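Local structure of putative peptidyl-arginine deiminase (Chlorobium tepidum, 1XKN) at residues E34-P37 / A38-E42; R305-Q308 / A309-I312; P245-E248 / N249-L252; D311-Q314 / Q315-K319. The protein probably hydrolyses the guanidinium group of agmatine or of arginine side chains, acting as a deiminase. All coordinates share one frame; numbering follows the deposited sequence.

Interaction 1: residues E34-P37 / A38-E42; sequences EPVP and AVFAE
Val36 and Phe40 sit one helical turn apart, and their first torsions turn the two side chains to the same side. Val36 places CG1 opposite its backbone N (chi1 -177°). Phe40 swings its ring back beside its own backbone N (chi1 -82°). The two side chains therefore lie side by side and point the same way. Val36 CG1 rests 3.6 Å from Phe40 CE1, with CD1 of the same ring almost as close. The ring also turns an edge to the backbone: Val36 O lies near the ring plane, 3.4 Å from Phe40 CD1. Phe40 N donates to Val36 O at 3.2 Å, nearly along the C=O axis. Val39 N also reaches Val36 O, weakly, at 2.9 Å. Val39 CG2 sits 3.4 Å from Pro35 O.

Pro37 has no N-H to give, which suits the first turn of helix 36-50, where amides lack a preceding carbonyl. Pro37 O accepts Ala41 N at 3.0 Å. The helix links strands 15-21 and 52-57 in a beta-alpha-beta unit. Leu69 of helix 60-73 touches Pro37 and Ala41, while Phe40 packs on Pro23, Leu330 and Val340 of the loops, and Val36 on Trp29. Arg73 donates a hydrogen bond to Ala38 O.

The contact is apolar in its side chains and polar only in its backbone. Val36 O belongs to a buried residue, and its polarity is met by Phe40 N, with Val39 N adding weakly. The valine and the ring can therefore pack against the loops as a purely apolar face.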
loop_
_atom_site.group_PDB
_atom_site.type_symbol
_atom_site.label_atom_id
_atom_site.label_comp_id
_atom_site.label_asym_id
_atom_site.label_seq_id
_atom_site.Cartn_x
_atom_site.Cartn_y
_atom_site.Cartn_z
ATOM N N GLU A 34 5.828 -6.945 21.101
ATOM C CA GLU A 34 6.833 -6.024 21.629
ATOM C C GLU A 34 7.756 -5.320 20.629
ATOM O O GLU A 34 7.999 -4.121 20.753
ATOM C CB GLU A 34 7.670 -6.722 22.699
ATOM C CG GLU A 34 6.939 -6.852 24.025
ATOM C CD GLU A 34 7.797 -7.477 25.099
ATOM O OE1 GLU A 34 8.969 -7.065 25.233
ATOM O OE2 GLU A 34 7.296 -8.368 25.818
ATOM N N PRO A 35 8.289 -6.050 19.635
ATOM C CA PRO A 35 9.183 -5.430 18.647
ATOM C C PRO A 35 8.490 -4.535 17.615
ATOM O O PRO A 35 9.125 -3.675 17.007
ATOM C CB PRO A 35 9.842 -6.634 17.966
ATOM C CG PRO A 35 9.732 -7.728 18.986
ATOM C CD PRO A 35 8.353 -7.518 19.541
ATOM N N VAL A 36 7.190 -4.735 17.431
ATOM C CA VAL A 36 6.428 -3.992 16.425
ATOM C C VAL A 36 6.438 -2.463 16.508
ATOM O O VAL A 36 6.703 -1.791 15.510
ATOM C CB VAL A 36 4.970 -4.502 16.380
ATOM C CG1 VAL A 36 4.195 -3.790 15.280
ATOM C CG2 VAL A 36 4.972 -6.006 16.133
ATOM N N PRO A 37 6.139 -1.890 17.685
ATOM C CA PRO A 37 6.137 -0.427 17.810
ATOM C C PRO A 37 7.436 0.226 17.330
ATOM O O PRO A 37 7.408 1.274 16.684
ATOM C CB PRO A 37 5.881 -0.205 19.302
ATOM C CG PRO A 37 6.391 -1.481 19.933
ATOM C CD PRO A 37 5.873 -2.522 18.987
ATOM N N ALA A 38 8.569 -0.397 17.639
ATOM C CA ALA A 38 9.860 0.149 17.227
ATOM C C ALA A 38 9.989 0.189 15.706
ATOM O O ALA A 38 10.609 1.100 15.156
ATOM C CB ALA A 38 11.001 -0.669 17.830
ATOM N N VAL A 39 9.404 -0.792 15.024
ATOM C CA VAL A 39 9.474 -0.825 13.566
ATOM C C VAL A 39 8.687 0.351 12.999
ATOM O O VAL A 39 9.120 0.998 12.042
ATOM C CB VAL A 39 8.913 -2.145 12.993
ATOM C CG1 VAL A 39 9.101 -2.177 11.477
ATOM C CG2 VAL A 39 9.624 -3.327 13.628
ATOM N N PHE A 40 7.531 0.637 13.591
ATOM C CA PHE A 40 6.738 1.763 13.128
ATOM C C PHE A 40 7.469 3.076 13.389
ATOM O O PHE A 40 7.364 4.017 12.601
ATOM C CB PHE A 40 5.359 1.771 13.796
ATOM C CG PHE A 40 4.368 0.857 13.134
ATOM C CD1 PHE A 40 4.414 -0.517 13.342
ATOM C CD2 PHE A 40 3.403 1.370 12.275
ATOM C CE1 PHE A 40 3.510 -1.368 12.699
ATOM C CE2 PHE A 40 2.497 0.529 11.628
ATOM C CZ PHE A 40 2.552 -0.841 11.842
ATOM N N ALA A 41 8.215 3.134 14.490
ATOM C CA ALA A 41 8.977 4.336 14.818
ATOM C C ALA A 41 10.061 4.537 13.762
ATOM O O ALA A 41 10.308 5.659 13.323
ATOM C CB ALA A 41 9.604 4.207 16.199
ATOM N N GLU A 42 10.700 3.444 13.349
ATOM C CA GLU A 42 11.744 3.519 12.334
ATOM C C GLU A 42 11.137 3.991 11.017
ATOM O O GLU A 42 11.703 4.838 10.328
ATOM C CB GLU A 42 12.405 2.151 12.143
ATOM C CG GLU A 42 13.530 2.154 11.114
ATOM C CD GLU A 42 14.257 0.826 11.030
ATOM O OE1 GLU A 42 15.211 0.721 10.230
ATOM O OE2 GLU A 42 13.878 -0.113 11.764
#

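Interaction 2: residues R305-Q308 / A309-I312; sequences RDQQ and AIDI
Gln307 and Asp311 are joined by a side-chain hydrogen bond across one helical turn. Gln307 NE2 donates to Asp311 OD1 at 2.9 Å, with an N-H...O angle of 155°. The oxygen lies in the amide plane of Gln307, but the donor comes from above the carboxylate plane. The two flat groups are turned 51° apart. A bend at chi2 of Gln307 (58°) carries the amide along the helix toward Asp311, where Gln307 NE2 also lies 4.0 Å from Ile310 CG2.

The backbone is satisfied in regular i to i+4 order. Arg305 O accepts Ala309 N at 3.0 Å, and Asp306 O accepts Ile310 N at the same distance. Gln307 O takes Asp311 N, and Gln308 O takes Ile312 N. Ile310 CG1 and Ile312 CG1 each run close to one of these oxygens, Asp306 O and Gln308 O.

Asp306 and Arg305 find their partners in nearby parts of the same chain: Asp306 OD1 accepts Tyr286 OH and Tyr301 N, Asp306 OD2 accepts Cys303 N, and Arg305 NH1 donates to Met271 O. Ile312 touches Val267 and Leu269.

This is a surface helix turn with an i to i+4 side-chain bond, in the beta-alpha-beta unit of strand 295-300, helix 305-316 and strand 321-326.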
loop_
_atom_site.group_PDB
_atom_site.type_symbol
_atom_site.label_atom_id
_atom_site.label_comp_id
_atom_site.label_asym_id
_atom_site.label_seq_id
_atom_site.Cartn_x
_atom_site.Cartn_y
_atom_site.Cartn_z
ATOM N N ARG A 305 19.493 -11.557 -0.251
ATOM C CA ARG A 305 18.673 -11.022 -1.326
ATOM C C ARG A 305 18.196 -9.603 -1.023
ATOM O O ARG A 305 17.710 -8.913 -1.919
ATOM C CB ARG A 305 17.476 -11.937 -1.592
ATOM C CG ARG A 305 17.879 -13.340 -2.014
ATOM C CD ARG A 305 16.677 -14.167 -2.402
ATOM N NE ARG A 305 17.055 -15.531 -2.758
ATOM C CZ ARG A 305 16.191 -16.458 -3.154
ATOM N NH1 ARG A 305 14.901 -16.165 -3.245
ATOM N NH2 ARG A 305 16.617 -17.676 -3.457
ATOM N N ASP A 306 18.344 -9.160 0.228
ATOM C CA ASP A 306 17.908 -7.809 0.603
ATOM C C ASP A 306 18.605 -6.740 -0.235
ATOM O O ASP A 306 17.953 -5.876 -0.822
ATOM C CB ASP A 306 18.197 -7.498 2.083
ATOM C CG ASP A 306 17.453 -8.406 3.052
ATOM O OD1 ASP A 306 16.393 -8.963 2.695
ATOM O OD2 ASP A 306 17.936 -8.537 4.198
ATOM N N GLN A 307 19.933 -6.792 -0.282
ATOM C CA GLN A 307 20.693 -5.803 -1.037
ATOM C C GLN A 307 20.381 -5.866 -2.528
ATOM O O GLN A 307 20.407 -4.846 -3.215
ATOM C CB GLN A 307 22.195 -5.991 -0.808
ATOM C CG GLN A 307 23.035 -4.800 -1.250
ATOM C CD GLN A 307 22.622 -3.514 -0.552
ATOM O OE1 GLN A 307 22.581 -3.449 0.679
ATOM N NE2 GLN A 307 22.324 -2.483 -1.336
ATOM N N GLN A 308 20.083 -7.061 -3.030
ATOM C CA GLN A 308 19.756 -7.231 -4.441
ATOM C C GLN A 308 18.460 -6.503 -4.778
ATOM O O GLN A 308 18.372 -5.823 -5.805
ATOM C CB GLN A 308 19.637 -8.718 -4.786
ATOM C CG GLN A 308 20.975 -9.447 -4.763
ATOM C CD GLN A 308 20.884 -10.893 -5.214
ATOM O OE1 GLN A 308 21.904 -11.538 -5.466
ATOM N NE2 GLN A 308 19.668 -11.411 -5.317
ATOM N N ALA A 309 17.460 -6.640 -3.912
ATOM C CA ALA A 309 16.177 -5.976 -4.128
ATOM C C ALA A 309 16.349 -4.463 -4.042
ATOM O O ALA A 309 15.789 -3.715 -4.842
ATOM C CB ALA A 309 15.159 -6.450 -3.098
ATOM N N ILE A 310 17.130 -4.013 -3.068
ATOM C CA ILE A 310 17.372 -2.585 -2.902
ATOM C C ILE A 310 18.063 -1.991 -4.134
ATOM O O ILE A 310 17.665 -0.930 -4.617
ATOM C CB ILE A 310 18.223 -2.316 -1.641
ATOM C CG1 ILE A 310 17.380 -2.617 -0.397
ATOM C CG2 ILE A 310 18.706 -0.866 -1.622
ATOM C CD1 ILE A 310 18.143 -2.538 0.900
ATOM N N ASP A 311 19.086 -2.670 -4.647
ATOM C CA ASP A 311 19.799 -2.170 -5.817
ATOM C C ASP A 311 18.891 -2.073 -7.037
ATOM O O ASP A 311 18.966 -1.107 -7.797
ATOM C CB ASP A 311 21.009 -3.056 -6.136
ATOM C CG ASP A 311 22.115 -2.937 -5.100
ATOM O OD1 ASP A 311 21.994 -2.081 -4.199
ATOM O OD2 ASP A 311 23.109 -3.696 -5.187
ATOM N N ILE A 312 18.040 -3.074 -7.230
ATOM C CA ILE A 312 17.123 -3.065 -8.361
ATOM C C ILE A 312 16.144 -1.902 -8.228
ATOM O O ILE A 312 15.905 -1.174 -9.189
ATOM C CB ILE A 312 16.354 -4.398 -8.458
ATOM C CG1 ILE A 312 17.333 -5.511 -8.853
ATOM C CG2 ILE A 312 15.227 -4.292 -9.481
ATOM C CD1 ILE A 312 16.752 -6.900 -8.814
#

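Interaction 3: residues P245-E248 / N249-L252; sequences PLRE and NYEL
Arg247 and Glu251 lie side by side and point the same way, one turn apart on helix 243-253. Their charged groups are not coplanar: guanidinium and carboxylate planes stand 58° apart. Arg247 NH1 reaches Glu251 OE2 at 3.0 Å in a salt bridge. Its hydrogen bond is weak, with an N-H...O angle of only 124°. Glu251 OE2 is also 3.2 Å from Arg247 NH2, and so sits near both terminal nitrogens. Glu251 CG sits over one face of the guanidinium, 3.8 Å from Arg247 NH2. Both chains are folded to meet: Arg247 bends at chi2 and chi3, Glu251 at chi2.

Tyr250 runs alongside Arg247 too. Arg247 NH1 approaches Tyr250 CD2 obliquely at 3.7 Å, with guanidinium and ring planes 38° apart. The phenol OH is hydrogen-bonded to Lys268 and Lys254, and the ring touches Ile232.

Asn249 turns to another side of the helix. Its OD1 accepts Gly206 N, and its ND2 makes a weak bond to Asp207 O. Glu248 pairs with Lys244, one turn back. In the backbone, Glu251 N donates to Arg247 O at 3.0 Å.

An i to i+4 salt bridge on an alpha-helix results, within the beta-alpha-beta unit of strand 229-233, helix 243-253 and strand 265-269.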
loop_
_atom_site.group_PDB
_atom_site.type_symbol
_atom_site.label_atom_id
_atom_site.label_comp_id
_atom_site.label_asym_id
_atom_site.label_seq_id
_atom_site.Cartn_x
_atom_site.Cartn_y
_atom_site.Cartn_z
ATOM N N PRO A 245 3.306 -19.816 -9.205
ATOM C CA PRO A 245 2.468 -18.610 -9.235
ATOM C C PRO A 245 3.175 -17.385 -9.811
ATOM O O PRO A 245 2.609 -16.652 -10.622
ATOM C CB PRO A 245 2.094 -18.411 -7.767
ATOM C CG PRO A 245 2.130 -19.793 -7.215
ATOM C CD PRO A 245 3.368 -20.364 -7.839
ATOM N N LEU A 246 4.412 -17.159 -9.385
ATOM C CA LEU A 246 5.157 -16.007 -9.870
ATOM C C LEU A 246 5.546 -16.167 -11.338
ATOM O O LEU A 246 5.577 -15.190 -12.082
ATOM C CB LEU A 246 6.395 -15.771 -9.002
ATOM C CG LEU A 246 6.081 -15.372 -7.556
ATOM C CD1 LEU A 246 7.369 -15.296 -6.751
ATOM C CD2 LEU A 246 5.353 -14.033 -7.536
ATOM N N ARG A 247 5.826 -17.400 -11.757
ATOM C CA ARG A 247 6.191 -17.661 -13.142
ATOM C C ARG A 247 5.019 -17.376 -14.070
ATOM O O ARG A 247 5.177 -16.743 -15.120
ATOM C CB ARG A 247 6.639 -19.116 -13.303
ATOM C CG ARG A 247 8.097 -19.351 -12.960
ATOM C CD ARG A 247 8.976 -18.739 -14.035
ATOM N NE ARG A 247 8.683 -19.337 -15.336
ATOM C CZ ARG A 247 8.962 -18.767 -16.504
ATOM N NH1 ARG A 247 9.543 -17.575 -16.545
ATOM N NH2 ARG A 247 8.656 -19.392 -17.633
ATOM N N GLU A 248 3.839 -17.842 -13.678
ATOM C CA GLU A 248 2.640 -17.638 -14.480
ATOM C C GLU A 248 2.345 -16.153 -14.627
ATOM O O GLU A 248 1.984 -15.689 -15.706
ATOM C CB GLU A 248 1.446 -18.345 -13.835
ATOM C CG GLU A 248 1.655 -19.839 -13.627
ATOM C CD GLU A 248 0.477 -20.504 -12.938
ATOM O OE1 GLU A 248 -0.009 -19.953 -11.925
ATOM O OE2 GLU A 248 0.050 -21.584 -13.396
ATOM N N ASN A 249 2.502 -15.401 -13.544
ATOM C CA ASN A 249 2.232 -13.973 -13.610
ATOM C C ASN A 249 3.289 -13.199 -14.381
ATOM O O ASN A 249 2.976 -12.201 -15.030
ATOM C CB ASN A 249 2.050 -13.402 -12.206
ATOM C CG ASN A 249 0.715 -13.787 -11.609
ATOM O OD1 ASN A 249 -0.316 -13.672 -12.266
ATOM N ND2 ASN A 249 0.723 -14.246 -10.361
ATOM N N TYR A 250 4.536 -13.658 -14.321
ATOM C CA TYR A 250 5.606 -12.995 -15.056
ATOM C C TYR A 250 5.343 -13.171 -16.548
ATOM O O TYR A 250 5.405 -12.211 -17.316
ATOM C CB TYR A 250 6.973 -13.596 -14.708
ATOM C CG TYR A 250 8.074 -13.129 -15.636
ATOM C CD1 TYR A 250 8.581 -11.830 -15.555
ATOM C CD2 TYR A 250 8.563 -13.965 -16.641
ATOM C CE1 TYR A 250 9.544 -11.375 -16.458
ATOM C CE2 TYR A 250 9.522 -13.518 -17.547
ATOM C CZ TYR A 250 10.005 -12.225 -17.452
ATOM O OH TYR A 250 10.934 -11.774 -18.365
ATOM N N GLU A 251 5.047 -14.402 -16.957
ATOM C CA GLU A 251 4.775 -14.670 -18.362
ATOM C C GLU A 251 3.536 -13.906 -18.818
ATOM O O GLU A 251 3.480 -13.419 -19.947
ATOM C CB GLU A 251 4.599 -16.172 -18.599
ATOM C CG GLU A 251 5.893 -16.977 -18.468
ATOM C CD GLU A 251 7.010 -16.446 -19.355
ATOM O OE1 GLU A 251 6.727 -16.046 -20.504
ATOM O OE2 GLU A 251 8.180 -16.443 -18.911
ATOM N N LEU A 252 2.547 -13.790 -17.936
ATOM C CA LEU A 252 1.332 -13.058 -18.276
ATOM C C LEU A 252 1.679 -11.589 -18.515
ATOM O O LEU A 252 1.247 -10.991 -19.501
ATOM C CB LEU A 252 0.302 -13.174 -17.149
ATOM C CG LEU A 252 -1.036 -12.455 -17.355
ATOM C CD1 LEU A 252 -1.707 -12.941 -18.636
ATOM C CD2 LEU A 252 -1.933 -12.713 -16.158
#

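Interaction 4: residues D311-Q314 / Q315-K319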
loop_
_atom_site.group_PDB
_atom_site.type_symbol
_atom_site.label_atom_id
_atom_site.label_comp_id
_atom_site.label_asym_id
_atom_site.label_seq_id
_atom_site.Cartn_x
_atom_site.Cartn_y
_atom_site.Cartn_z
ATOM N N ASP A 311 19.086 -2.670 -4.647
ATOM C CA ASP A 311 19.799 -2.170 -5.817
ATOM C C ASP A 311 18.891 -2.073 -7.037
ATOM O O ASP A 311 18.966 -1.107 -7.797
ATOM C CB ASP A 311 21.009 -3.056 -6.136
ATOM C CG ASP A 311 22.115 -2.937 -5.100
ATOM O OD1 ASP A 311 21.994 -2.081 -4.199
ATOM O OD2 ASP A 311 23.109 -3.696 -5.187
ATOM N N ILE A 312 18.040 -3.074 -7.230
ATOM C CA ILE A 312 17.123 -3.065 -8.361
ATOM C C ILE A 312 16.144 -1.902 -8.228
ATOM O O ILE A 312 15.905 -1.174 -9.189
ATOM C CB ILE A 312 16.354 -4.398 -8.458
ATOM C CG1 ILE A 312 17.333 -5.511 -8.853
ATOM C CG2 ILE A 312 15.227 -4.292 -9.481
ATOM C CD1 ILE A 312 16.752 -6.900 -8.814
ATOM N N LEU A 313 15.594 -1.710 -7.035
ATOM C CA LEU A 313 14.661 -0.610 -6.830
ATOM C C LEU A 313 15.371 0.742 -6.933
ATOM O O LEU A 313 14.770 1.737 -7.340
ATOM C CB LEU A 313 13.943 -0.763 -5.484
ATOM C CG LEU A 313 12.918 -1.909 -5.510
ATOM C CD1 LEU A 313 12.396 -2.206 -4.110
ATOM C CD2 LEU A 313 11.772 -1.529 -6.441
ATOM N N GLN A 314 16.653 0.780 -6.579
ATOM C CA GLN A 314 17.404 2.026 -6.676
ATOM C C GLN A 314 17.544 2.391 -8.156
ATOM O O GLN A 314 17.572 3.569 -8.521
ATOM C CB GLN A 314 18.784 1.882 -6.026
ATOM C CG GLN A 314 19.606 3.161 -6.071
ATOM C CD GLN A 314 18.950 4.307 -5.325
ATOM O OE1 GLN A 314 19.081 4.430 -4.103
ATOM N NE2 GLN A 314 18.223 5.145 -6.056
ATOM N N GLN A 315 17.633 1.368 -9.003
ATOM C CA GLN A 315 17.736 1.569 -10.449
ATOM C C GLN A 315 16.408 2.117 -10.979
ATOM O O GLN A 315 16.387 2.970 -11.870
ATOM C CB GLN A 315 18.071 0.243 -11.136
ATOM C CG GLN A 315 19.477 -0.264 -10.836
ATOM C CD GLN A 315 19.621 -1.764 -11.042
ATOM O OE1 GLN A 315 18.814 -2.392 -11.728
ATOM N NE2 GLN A 315 20.662 -2.343 -10.453
ATOM N N CYS A 316 15.302 1.631 -10.420
ATOM C CA CYS A 316 13.973 2.078 -10.832
ATOM C C CYS A 316 13.653 3.500 -10.373
ATOM O O CYS A 316 12.866 4.201 -11.012
ATOM C CB CYS A 316 12.901 1.124 -10.296
ATOM S SG CYS A 316 12.956 -0.550 -10.991
ATOM N N PHE A 317 14.253 3.916 -9.261
ATOM C CA PHE A 317 14.029 5.254 -8.711
ATOM C C PHE A 317 15.376 5.916 -8.440
ATOM O O PHE A 317 15.758 6.120 -7.290
ATOM C CB PHE A 317 13.230 5.157 -7.406
ATOM C CG PHE A 317 11.899 4.482 -7.563
ATOM C CD1 PHE A 317 11.743 3.131 -7.263
ATOM C CD2 PHE A 317 10.803 5.194 -8.041
ATOM C CE1 PHE A 317 10.513 2.500 -7.433
ATOM C CE2 PHE A 317 9.571 4.574 -8.215
ATOM C CZ PHE A 317 9.426 3.224 -7.913
ATOM N N PRO A 318 16.103 6.285 -9.503
ATOM C CA PRO A 318 17.419 6.918 -9.378
ATOM C C PRO A 318 17.455 8.276 -8.678
ATOM O O PRO A 318 18.505 8.698 -8.190
ATOM C CB PRO A 318 17.897 6.995 -10.824
ATOM C CG PRO A 318 16.630 7.216 -11.579
ATOM C CD PRO A 318 15.663 6.251 -10.911
ATOM N N LYS A 319 16.312 8.952 -8.625
ATOM C CA LYS A 319 16.231 10.265 -7.994
ATOM C C LYS A 319 15.902 10.199 -6.502
ATOM O O LYS A 319 15.855 11.226 -5.825
ATOM C CB LYS A 319 15.190 11.120 -8.728
ATOM C CG LYS A 319 15.595 11.486 -10.156
ATOM C CD LYS A 319 14.457 12.122 -10.952
ATOM C CE LYS A 319 13.393 11.096 -11.328
ATOM N NZ LYS A 319 12.368 11.640 -12.270
#
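Leu313 and Phe317 touch where helix 305-316 ends. Leu313 CD2 lies 4.3 Å from Phe317 CE1, a loose apolar contact. The closer contact is with the backbone. Leu313 O accepts Phe317 N at 3.0 Å and also meets the ring at its edge, near the plane, with Phe317 CD1 at 3.3 Å. The ring is held beside its own backbone N (chi1 -58°), which sets that edge against the carbonyl.

Gln315 runs back along the preceding turn, its CG beside its backbone N. Gln315 CG lies 3.2 Å from Asp311 O, which accepts Gln315 N at 3.1 Å. Ile312 O takes Cys316 N and, weakly, Gln315 N. The bend at chi2 of Gln314 (61°) turns its amide toward Phe317, with Gln314 NE2 2.9 Å from Phe317 O, though the angle is too poor for a hydrogen bond.

This is the C-terminal end of the helix in the beta-alpha-beta unit of strands 295-300 and 321-326. Phe317 is the first residue to leave helical backbone angles. Pro318, which has no N-H to offer, follows it. Pro318 CA approaches Gln314 O at 3.5 Å in a CA-H...O contact.

Further out, the Gln314 amide is held at both ends: NE2 donates to Arg320 O, and OE1 accepts Val322 N. It thus ties the last helical turn to the chain entering strand 321-326. Leu313 packs on Val298 and Phe289, and Phe317 on Val296, so both rest on strand 295-300.

All four contacts are local to helices of beta-alpha-beta units. Interactions 2 and 4 share helix 305-316, with Asp311 and Ile312 in both. Interaction 2 is a surface contact, tied by an amide-carboxylate bond. Interaction 4 is partly buried and marks the end of that helix, where apolar packing and an amide link to the next strand take over. Interaction 1 is also partly buried, but lies at a helix start and relies on apolar side chains. Interaction 3 is partly buried too, and carries a salt bridge on a helix whose following strand, 265-269, also packs against Ile312. Interactions 1 and 3 are farthest apart, with centres 34 Å apart.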